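Local coordinates for outer membrane protein SusF (Bacteroides thetaiotaomicron, PDB 4FE9) that binds starch at the outer surface of the bacterial cell through carbohydrate-binding modules, before the glycan is imported into the periplasm, at residues G157-W162 with Y180-E185; N317-V322 with V354-D359. All coordinates share one frame; numbering follows the deposited sequence.

Interaction 1 of 2, residues G157-W162 with Y180-E185; sequences GDFTGW and YILEAE. With GLC (alpha-D-glucopyranose), chain B; GLC (alpha-D-glucopyranose), chain C.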
ATOM      1  N   GLY A 157      -9.620 -23.161  -6.723  1.00 10.34           N
ATOM      2  CA  GLY A 157     -10.736 -22.492  -7.391  1.00 11.44           C
ATOM      3  C   GLY A 157     -10.941 -22.921  -8.829  1.00 12.41           C
ATOM      4  O   GLY A 157     -10.471 -23.988  -9.239  1.00 11.80           O
ATOM      5  N   ASP A 158     -11.792 -22.180  -9.544  1.00 13.28           N
ATOM      6  CA  ASP A 158     -12.091 -22.495 -10.957  1.00 13.80           C
ATOM      7  C   ASP A 158     -10.785 -22.517 -11.751  1.00 14.57           C
ATOM      8  O   ASP A 158     -10.616 -23.345 -12.630  1.00 15.03           O
ATOM      9  CB  ASP A 158     -13.037 -21.470 -11.591  1.00 12.40           C
ATOM     10  CG  ASP A 158     -14.387 -21.315 -10.822  1.00 14.53           C
ATOM     11  OD1 ASP A 158     -14.904 -20.177 -10.762  1.00 16.82           O
ATOM     12  OD2 ASP A 158     -15.009 -22.326 -10.484  1.00 17.08           O
ATOM     13  N   PHE A 159      -9.834 -21.654 -11.385  1.00 15.22           N
ATOM     14  CA  PHE A 159      -8.615 -21.518 -12.159  1.00 15.53           C
ATOM     15  C   PHE A 159      -7.610 -22.620 -11.933  1.00 16.02           C
ATOM     16  O   PHE A 159      -6.765 -22.877 -12.798  1.00 15.56           O
ATOM     17  CB  PHE A 159      -7.977 -20.111 -12.016  1.00 15.39           C
ATOM     18  CG  PHE A 159      -7.266 -19.880 -10.684  1.00 17.35           C
ATOM     19  CD1 PHE A 159      -5.896 -20.048 -10.581  1.00 17.54           C
ATOM     20  CD2 PHE A 159      -7.965 -19.399  -9.577  1.00 14.39           C
ATOM     21  CE1 PHE A 159      -5.241 -19.846  -9.356  1.00 19.35           C
ATOM     22  CE2 PHE A 159      -7.330 -19.186  -8.370  1.00 25.27           C
ATOM     23  CZ  PHE A 159      -5.967 -19.420  -8.249  1.00 19.95           C
ATOM     24  N   THR A 160      -7.706 -23.302 -10.793  1.00 15.00           N
ATOM     25  CA  THR A 160      -6.844 -24.424 -10.527  1.00 13.64           C
ATOM     26  C   THR A 160      -7.518 -25.740 -10.909  1.00 15.44           C
ATOM     27  O   THR A 160      -6.833 -26.705 -11.198  1.00 15.37           O
ATOM     28  CB  THR A 160      -6.406 -24.513  -8.994  1.00 15.73           C
ATOM     29  OG1 THR A 160      -7.545 -24.859  -8.170  1.00 12.45           O
ATOM     30  CG2 THR A 160      -5.788 -23.189  -8.511  1.00 12.09           C
ATOM     31  N   GLY A 161      -8.830 -25.826 -10.683  1.00 14.13           N
ATOM     32  CA  GLY A 161      -9.498 -27.117 -10.524  1.00 15.25           C
ATOM     33  C   GLY A 161      -9.775 -27.411  -9.056  1.00 16.38           C
ATOM     34  O   GLY A 161      -8.914 -27.227  -8.204  1.00 15.92           O
ATOM     35  N   TRP A 162     -11.007 -27.792  -8.751  1.00 15.30           N
ATOM     36  CA  TRP A 162     -11.409 -27.959  -7.376  1.00 15.07           C
ATOM     37  C   TRP A 162     -10.963 -29.336  -6.820  1.00 14.92           C
ATOM     38  O   TRP A 162     -11.782 -30.153  -6.483  1.00 15.07           O
ATOM     39  CB  TRP A 162     -12.929 -27.762  -7.241  1.00 12.74           C
ATOM     40  CG  TRP A 162     -13.388 -26.359  -7.591  1.00 13.26           C
ATOM     41  CD1 TRP A 162     -13.766 -25.902  -8.829  1.00 17.61           C
ATOM     42  CD2 TRP A 162     -13.525 -25.241  -6.692  1.00 15.34           C
ATOM     43  NE1 TRP A 162     -14.093 -24.554  -8.755  1.00 19.74           N
ATOM     44  CE2 TRP A 162     -13.992 -24.144  -7.447  1.00 14.23           C
ATOM     45  CE3 TRP A 162     -13.305 -25.065  -5.318  1.00 13.22           C
ATOM     46  CZ2 TRP A 162     -14.301 -22.901  -6.861  1.00 13.53           C
ATOM     47  CZ3 TRP A 162     -13.536 -23.804  -4.756  1.00 18.19           C
ATOM     48  CH2 TRP A 162     -14.018 -22.742  -5.525  1.00 10.96           C
ATOM     49  N   TYR A 180      -0.213 -14.079   3.792  1.00 14.46           N
ATOM     50  CA  TYR A 180       0.012 -15.086   2.766  1.00 13.37           C
ATOM     51  C   TYR A 180      -0.443 -14.574   1.410  1.00 13.77           C
ATOM     52  O   TYR A 180      -1.478 -13.909   1.295  1.00 12.78           O
ATOM     53  CB  TYR A 180      -0.749 -16.365   3.088  1.00 12.46           C
ATOM     54  CG  TYR A 180      -0.365 -16.975   4.373  1.00 12.46           C
ATOM     55  CD1 TYR A 180       0.598 -17.980   4.422  1.00 10.97           C
ATOM     56  CD2 TYR A 180      -0.846 -16.461   5.578  1.00 10.15           C
ATOM     57  CE1 TYR A 180       0.987 -18.541   5.634  1.00 10.78           C
ATOM     58  CE2 TYR A 180      -0.384 -16.949   6.800  1.00 11.06           C
ATOM     59  CZ  TYR A 180       0.497 -18.010   6.818  1.00 13.23           C
ATOM     60  OH  TYR A 180       0.880 -18.558   8.009  1.00 17.39           O
ATOM     61  N   ILE A 181       0.302 -14.932   0.380  1.00 13.79           N
ATOM     62  CA  ILE A 181       0.176 -14.311  -0.929  1.00 15.44           C
ATOM     63  C   ILE A 181       0.120 -15.418  -1.984  1.00 14.92           C
ATOM     64  O   ILE A 181       0.902 -16.375  -1.923  1.00 14.99           O
ATOM     65  CB  ILE A 181       1.413 -13.434  -1.238  1.00 17.70           C
ATOM     66  CG1 ILE A 181       1.586 -12.343  -0.186  1.00 15.88           C
ATOM     67  CG2 ILE A 181       1.310 -12.843  -2.618  1.00 19.95           C
ATOM     68  CD1 ILE A 181       0.573 -11.290  -0.261  1.00 28.39           C
ATOM     69  N   LEU A 182      -0.671 -15.203  -3.028  1.00 13.13           N
ATOM     70  CA  LEU A 182      -0.530 -15.976  -4.252  1.00 13.85           C
ATOM     71  C   LEU A 182      -0.665 -15.066  -5.444  1.00 14.07           C
ATOM     72  O   LEU A 182      -1.662 -14.397  -5.602  1.00 13.44           O
ATOM     73  CB  LEU A 182      -1.600 -17.073  -4.342  1.00 12.90           C
ATOM     74  CG  LEU A 182      -1.412 -17.993  -5.528  1.00 14.41           C
ATOM     75  CD1 LEU A 182      -0.393 -19.067  -5.208  1.00 13.61           C
ATOM     76  CD2 LEU A 182      -2.741 -18.605  -5.993  1.00 20.16           C
ATOM     77  N   GLU A 183       0.323 -15.106  -6.317  1.00 14.17           N
ATOM     78  CA  GLU A 183       0.228 -14.474  -7.599  1.00 14.75           C
ATOM     79  C   GLU A 183      -0.170 -15.498  -8.617  1.00 13.78           C
ATOM     80  O   GLU A 183       0.282 -16.606  -8.567  1.00 15.93           O
ATOM     81  CB  GLU A 183       1.563 -13.844  -7.966  1.00 13.42           C
ATOM     82  CG  GLU A 183       2.068 -12.896  -6.890  1.00 17.89           C
ATOM     83  CD  GLU A 183       3.421 -12.307  -7.224  1.00 33.91           C
ATOM     84  OE1 GLU A 183       3.483 -11.368  -8.052  1.00 36.46           O
ATOM     85  OE2 GLU A 183       4.429 -12.879  -6.774  1.00 38.64           O
ATOM     86  N   ALA A 184      -1.126 -15.162  -9.455  1.00 14.21           N
ATOM     87  CA  ALA A 184      -1.565 -16.077 -10.485  1.00 14.49           C
ATOM     88  C   ALA A 184      -1.923 -15.278 -11.708  1.00 15.05           C
ATOM     89  O   ALA A 184      -2.068 -14.046 -11.642  1.00 13.70           O
ATOM     90  CB  ALA A 184      -2.784 -16.894  -9.994  1.00 14.58           C
ATOM     91  N   GLU A 185      -2.058 -15.955 -12.836  1.00 15.21           N
ATOM     92  CA  GLU A 185      -2.591 -15.299 -14.011  1.00 16.41           C
ATOM     93  C   GLU A 185      -3.688 -16.147 -14.594  1.00 16.37           C
ATOM     94  O   GLU A 185      -3.512 -17.348 -14.763  1.00 16.66           O
ATOM     95  CB  GLU A 185      -1.492 -15.074 -15.055  1.00 17.06           C
ATOM     96  CG  GLU A 185      -2.002 -14.278 -16.281  1.00 20.32           C
ATOM     97  CD  GLU A 185      -0.932 -14.057 -17.346  1.00 42.93           C
ATOM     98  OE1 GLU A 185       0.221 -14.522 -17.149  1.00 49.24           O
ATOM     99  OE2 GLU A 185      -1.249 -13.418 -18.383  1.00 43.69           O
TER
HETATM  100  C1  GLC B   6     -16.811 -27.162  -3.617  1.00 11.68           C
HETATM  101  C2  GLC B   6     -16.664 -25.785  -2.983  1.00 15.99           C
HETATM  102  C3  GLC B   6     -17.646 -24.809  -3.634  1.00 15.62           C
HETATM  103  C4  GLC B   6     -17.391 -24.764  -5.126  1.00 14.82           C
HETATM  104  C5  GLC B   6     -17.446 -26.169  -5.717  1.00 13.95           C
HETATM  105  C6  GLC B   6     -17.000 -26.105  -7.167  1.00 15.44           C
HETATM  106  O2  GLC B   6     -16.993 -25.871  -1.590  1.00 17.91           O
HETATM  107  O3  GLC B   6     -17.432 -23.525  -3.071  1.00 14.39           O
HETATM  108  O4  GLC B   6     -18.343 -23.935  -5.771  1.00 13.95           O
HETATM  109  O5  GLC B   6     -16.527 -27.069  -5.021  1.00 14.38           O
HETATM  110  O6  GLC B   6     -17.204 -27.369  -7.751  1.00 13.09           O
HETATM  111  C1  GLC C   7     -17.819 -22.663  -6.033  1.00 13.81           C
HETATM  112  C2  GLC C   7     -18.844 -21.616  -5.715  1.00 16.31           C
HETATM  113  C3  GLC C   7     -20.085 -21.801  -6.563  1.00 13.09           C
HETATM  114  C4  GLC C   7     -19.727 -21.968  -8.033  1.00 19.10           C
HETATM  115  C5  GLC C   7     -18.565 -22.580  -8.327  1.00 18.80           C
HETATM  116  C6  GLC C   7     -18.204 -22.743  -9.777  1.00 23.14           C
HETATM  117  O2  GLC C   7     -19.193 -21.726  -4.326  1.00 13.67           O
HETATM  118  O3  GLC C   7     -20.936 -20.683  -6.346  1.00 14.54           O
HETATM  119  O4  GLC C   7     -20.802 -22.356  -8.938  1.00 19.69           O
HETATM  120  O5  GLC C   7     -17.454 -22.571  -7.392  1.00 17.87           O
HETATM  121  O6  GLC C   7     -17.552 -21.540 -10.189  1.00 20.37           O
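Phe159 and Leu182 meet from opposite directions. CZ of Phe159 lies 4.0 Å from CD2 of Leu182, at the ring edge, near its plane. CE1 of Phe159 approaches CB of Ala184 at 3.9 Å, obliquely. No hydrogen bond joins the two segments. CG of Phe159 stands between its backbone N and carbonyl carbon (chi1 75°), swinging the ring toward the strand. Thr160 CG2 rests on one ring face.

Trp162 carries C6 of the chain B glucose over one indole face, with Gly157 CA behind the opposite face. O6 of the chain C glucose donates to OD2 of Asp158 at 2.7 Å. Trp162 NE1 reaches OD2 of Asp158 at 3.0 Å. The oxygen lies in the indole plane, while the N-H meets it on the anti side, 35° out of the carboxylate plane, restraining but not locking the ring. With an alanine at Trp162, the chain B glucose would probably lose the indole face under its C6, the chain C glucose the ring its O5 touches, and OD2 of Asp158 its N-H donor.

OD1 of Asp158 accepts from Asn191 N, a second hold on the carboxylate. Gly157 O accepts from both Thr160 N and Gly161 N, pinning the turn. The loop joins strands 153-157 and 168-172. Leu182 and Ala184 lie on strand 179-186 of the same antiparallel sheet, between 168-172 and 241-246.

Interaction 2 of 2, residues N317-V322 with V354-D359; sequences NDFGFV and VSVIGD. With GLC (alpha-D-glucopyranose), chain D.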
ATOM      1  N   ASN A 317      -3.367   6.689 -19.773  1.00 20.25           N
ATOM      2  CA  ASN A 317      -2.999   5.987 -18.543  1.00 19.84           C
ATOM      3  C   ASN A 317      -1.832   6.657 -17.838  1.00 19.15           C
ATOM      4  O   ASN A 317      -1.108   6.038 -17.063  1.00 16.92           O
ATOM      5  CB  ASN A 317      -2.676   4.517 -18.840  1.00 19.95           C
ATOM      6  CG  ASN A 317      -3.879   3.755 -19.394  1.00 24.80           C
ATOM      7  OD1 ASN A 317      -3.920   3.396 -20.585  1.00 29.09           O
ATOM      8  ND2 ASN A 317      -4.885   3.570 -18.561  1.00 25.54           N
ATOM      9  N   ASP A 318      -1.743   7.962 -18.002  1.00 18.90           N
ATOM     10  CA  ASP A 318      -0.687   8.738 -17.399  1.00 19.90           C
ATOM     11  C   ASP A 318      -1.063   9.125 -15.952  1.00 19.80           C
ATOM     12  O   ASP A 318      -2.215   9.016 -15.557  1.00 19.92           O
ATOM     13  CB  ASP A 318      -0.472   9.992 -18.237  1.00 19.95           C
ATOM     14  CG  ASP A 318      -1.776  10.669 -18.587  1.00 21.27           C
ATOM     15  OD1 ASP A 318      -2.219  11.509 -17.775  1.00 29.82           O
ATOM     16  OD2 ASP A 318      -2.429  10.255 -19.581  1.00 25.49           O
ATOM     17  N   PHE A 319      -0.068   9.457 -15.149  1.00 19.14           N
ATOM     18  CA  PHE A 319      -0.306   9.886 -13.780  1.00 19.07           C
ATOM     19  C   PHE A 319       0.733  10.914 -13.352  1.00 19.65           C
ATOM     20  O   PHE A 319       1.822  10.993 -13.928  1.00 17.53           O
ATOM     21  CB  PHE A 319      -0.297   8.691 -12.816  1.00 18.32           C
ATOM     22  CG  PHE A 319       0.974   7.874 -12.865  1.00 19.09           C
ATOM     23  CD1 PHE A 319       1.968   8.040 -11.891  1.00 13.21           C
ATOM     24  CD2 PHE A 319       1.113   6.840 -13.791  1.00 10.26           C
ATOM     25  CE1 PHE A 319       3.146   7.270 -11.922  1.00 19.16           C
ATOM     26  CE2 PHE A 319       2.315   6.123 -13.889  1.00 14.30           C
ATOM     27  CZ  PHE A 319       3.325   6.307 -12.937  1.00 14.27           C
ATOM     28  N   GLY A 320       0.401  11.684 -12.324  1.00 19.86           N
ATOM     29  CA  GLY A 320       1.291  12.716 -11.827  1.00 20.62           C
ATOM     30  C   GLY A 320       1.443  12.611 -10.323  1.00 21.96           C
ATOM     31  O   GLY A 320       1.971  11.606  -9.801  1.00 20.87           O
ATOM     32  N   PHE A 321       0.904  13.597  -9.608  1.00 22.01           N
ATOM     33  CA  PHE A 321       0.865  13.523  -8.152  1.00 22.06           C
ATOM     34  C   PHE A 321      -0.018  12.322  -7.709  1.00 22.86           C
ATOM     35  O   PHE A 321      -1.099  12.097  -8.259  1.00 21.75           O
ATOM     36  CB  PHE A 321       0.337  14.848  -7.568  1.00 23.56           C
ATOM     37  CG  PHE A 321       0.381  14.910  -6.081  1.00 22.11           C
ATOM     38  CD1 PHE A 321       1.537  15.334  -5.424  1.00 26.01           C
ATOM     39  CD2 PHE A 321      -0.716  14.483  -5.318  1.00 27.81           C
ATOM     40  CE1 PHE A 321       1.651  15.229  -4.024  1.00 28.56           C
ATOM     41  CE2 PHE A 321      -0.669  14.527  -3.916  1.00 28.45           C
ATOM     42  CZ  PHE A 321       0.536  14.880  -3.265  1.00 27.66           C
ATOM     43  N   VAL A 322       0.530  11.486  -6.832  1.00 22.99           N
ATOM     44  CA  VAL A 322      -0.188  10.338  -6.307  1.00 23.82           C
ATOM     45  C   VAL A 322      -0.076  10.323  -4.783  1.00 25.06           C
ATOM     46  O   VAL A 322       0.726  11.042  -4.216  1.00 24.93           O
ATOM     47  CB  VAL A 322       0.380   8.986  -6.865  1.00 23.17           C
ATOM     48  CG1 VAL A 322       0.402   8.992  -8.374  1.00 22.38           C
ATOM     49  CG2 VAL A 322       1.764   8.726  -6.314  1.00 22.33           C
ATOM     50  N   VAL A 354      10.081   5.265  -9.381  1.00 13.69           N
ATOM     51  CA  VAL A 354       8.643   5.126  -9.645  1.00 11.51           C
ATOM     52  C   VAL A 354       8.242   3.615  -9.682  1.00 13.14           C
ATOM     53  O   VAL A 354       8.960   2.768 -10.257  1.00 10.08           O
ATOM     54  CB  VAL A 354       8.221   5.773 -10.978  1.00 13.64           C
ATOM     55  CG1 VAL A 354       6.691   5.645 -11.179  1.00 10.43           C
ATOM     56  CG2 VAL A 354       8.646   7.237 -11.063  1.00 11.18           C
ATOM     57  N   SER A 355       7.158   3.278  -9.011  1.00 12.65           N
ATOM     58  CA  SER A 355       6.674   1.901  -8.996  1.00 15.32           C
ATOM     59  C   SER A 355       5.180   1.873  -9.317  1.00 16.04           C
ATOM     60  O   SER A 355       4.417   2.704  -8.819  1.00 17.26           O
ATOM     61  CB  SER A 355       6.942   1.276  -7.629  1.00 15.45           C
ATOM     62  OG  SER A 355       6.603  -0.091  -7.615  1.00 22.90           O
ATOM     63  N   VAL A 356       4.779   0.994 -10.224  1.00 15.58           N
ATOM     64  CA  VAL A 356       3.379   0.920 -10.681  1.00 15.12           C
ATOM     65  C   VAL A 356       3.000  -0.556 -10.782  1.00 16.44           C
ATOM     66  O   VAL A 356       3.609  -1.317 -11.558  1.00 14.82           O
ATOM     67  CB  VAL A 356       3.217   1.562 -12.087  1.00 15.64           C
ATOM     68  CG1 VAL A 356       1.766   1.439 -12.604  1.00 13.58           C
ATOM     69  CG2 VAL A 356       3.661   3.012 -12.067  1.00 16.93           C
ATOM     70  N   ILE A 357       2.128  -1.005  -9.906  1.00 16.17           N
ATOM     71  CA  ILE A 357       1.570  -2.318 -10.068  1.00 18.69           C
ATOM     72  C   ILE A 357       0.073  -2.252  -9.996  1.00 20.49           C
ATOM     73  O   ILE A 357      -0.477  -1.703  -9.045  1.00 20.74           O
ATOM     74  CB  ILE A 357       2.104  -3.288  -9.037  1.00 18.81           C
ATOM     75  CG1 ILE A 357       3.587  -3.526  -9.264  1.00 18.63           C
ATOM     76  CG2 ILE A 357       1.355  -4.646  -9.136  1.00 22.07           C
ATOM     77  CD1 ILE A 357       4.370  -3.679  -7.993  1.00 30.90           C
ATOM     78  N   GLY A 358      -0.582  -2.686 -11.071  1.00 21.44           N
ATOM     79  CA  GLY A 358      -2.003  -2.499 -11.225  1.00 24.84           C
ATOM     80  C   GLY A 358      -2.400  -1.051 -11.012  1.00 26.57           C
ATOM     81  O   GLY A 358      -1.967  -0.171 -11.747  1.00 26.05           O
ATOM     82  N   ASP A 359      -3.095  -0.804  -9.901  1.00 29.30           N
ATOM     83  CA  ASP A 359      -3.595   0.538  -9.550  1.00 31.32           C
ATOM     84  C   ASP A 359      -2.631   1.327  -8.648  1.00 30.07           C
ATOM     85  O   ASP A 359      -2.706   2.548  -8.601  1.00 30.95           O
ATOM     86  CB  ASP A 359      -4.947   0.414  -8.842  1.00 32.23           C
ATOM     87  CG  ASP A 359      -6.070   0.054  -9.795  1.00 38.43           C
ATOM     88  OD1 ASP A 359      -6.264   0.793 -10.798  1.00 50.08           O
ATOM     89  OD2 ASP A 359      -6.737  -0.990  -9.564  1.00 51.88           O
TER
HETATM   90  C1  GLC D   2      -4.322  14.073 -20.818  1.00 39.37           C
HETATM   91  C2  GLC D   2      -3.490  13.996 -19.543  1.00 33.06           C
HETATM   92  C3  GLC D   2      -3.158  15.377 -19.022  1.00 28.68           C
HETATM   93  C4  GLC D   2      -2.482  16.188 -20.111  1.00 29.33           C
HETATM   94  C5  GLC D   2      -3.341  16.201 -21.349  1.00 28.13           C
HETATM   95  C6  GLC D   2      -2.653  16.959 -22.479  1.00 25.75           C
HETATM   96  O2  GLC D   2      -4.229  13.301 -18.554  1.00 31.80           O
HETATM   97  O3  GLC D   2      -2.306  15.302 -17.873  1.00 24.62           O
HETATM   98  O4  GLC D   2      -2.350  17.519 -19.682  1.00 29.29           O
HETATM   99  O5  GLC D   2      -3.634  14.868 -21.784  1.00 34.53           O
HETATM  100  O6  GLC D   2      -3.526  16.937 -23.607  1.00 28.07           O
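The Phe319 ring meets strand residues Val354 and Val356 with its far end. CG1 of Val354 lies at the ring edge, in its plane, 3.9 Å from CZ of Phe319. CG2 of Val356 comes in obliquely, neither over a face nor at the edge, and is 3.4 Å from CZ of Phe319. That is close for two carbons, so the fit is tight here. The same methyl is 3.8 Å from CE2 of Phe319. The two valines thus share the end of the ring: one touches CE1 and CZ, the other CE2 and CZ.

Each valine offers a different methyl. In Val354 it is CG1, the branch anti to the backbone N (chi1 -178°). In Val356 it is CG2, the branch beside the backbone N. Both valines point their CB toward the loop, while Ser355 between them points away. Lys361 and Ile363 of strand 360-366 also touch the phenylalanine.

Asp318, next to Phe319, serves the glycan. Its OD1 accepts from O2 of the chain D glucose at 2.8 Å. The same oxygen forms a salt bridge with Lys308, which also bonds the sugar. OD2 takes a hydrogen bond from Gly316 N, so both carboxylate oxygens are held. Phe319 is bonded through its backbone to Phe309 of strand 306-310.

No hydrogen bond or salt bridge joins 317-322 to 354-359. The contact is wholly apolar, and all three touching residues are buried. It ties the loop to strand 348-357 by ring and methyl packing, while the neighbouring Asp318 accepts a hydrogen bond from the sugar and pairs with Lys308. Core and binding surface are therefore served by adjacent positions of one loop.

Overall arrangement
The two contacts follow each other along the chain and neither nest nor cross. Interaction 1 comes first, in carbohydrate-binding module 1. It closes a short span, bringing the loop after strand 153-157 against strand 179-186 of the same antiparallel sheet. Interaction 2 opens later, in module 2. Its span is longer, running from the loop after strand 306-310 through helix 327-333 to strand 348-357. In both, a loop phenylalanine follows a sugar-binding aspartate and packs on a strand. The centres of interaction 1 and interaction 2 are about 26 Å apart. The nearest atoms of interaction 1 and interaction 2 are about 7 Å apart, without touching. Each ties a loop that carries a glycan-binding aspartate to a strand of its own module.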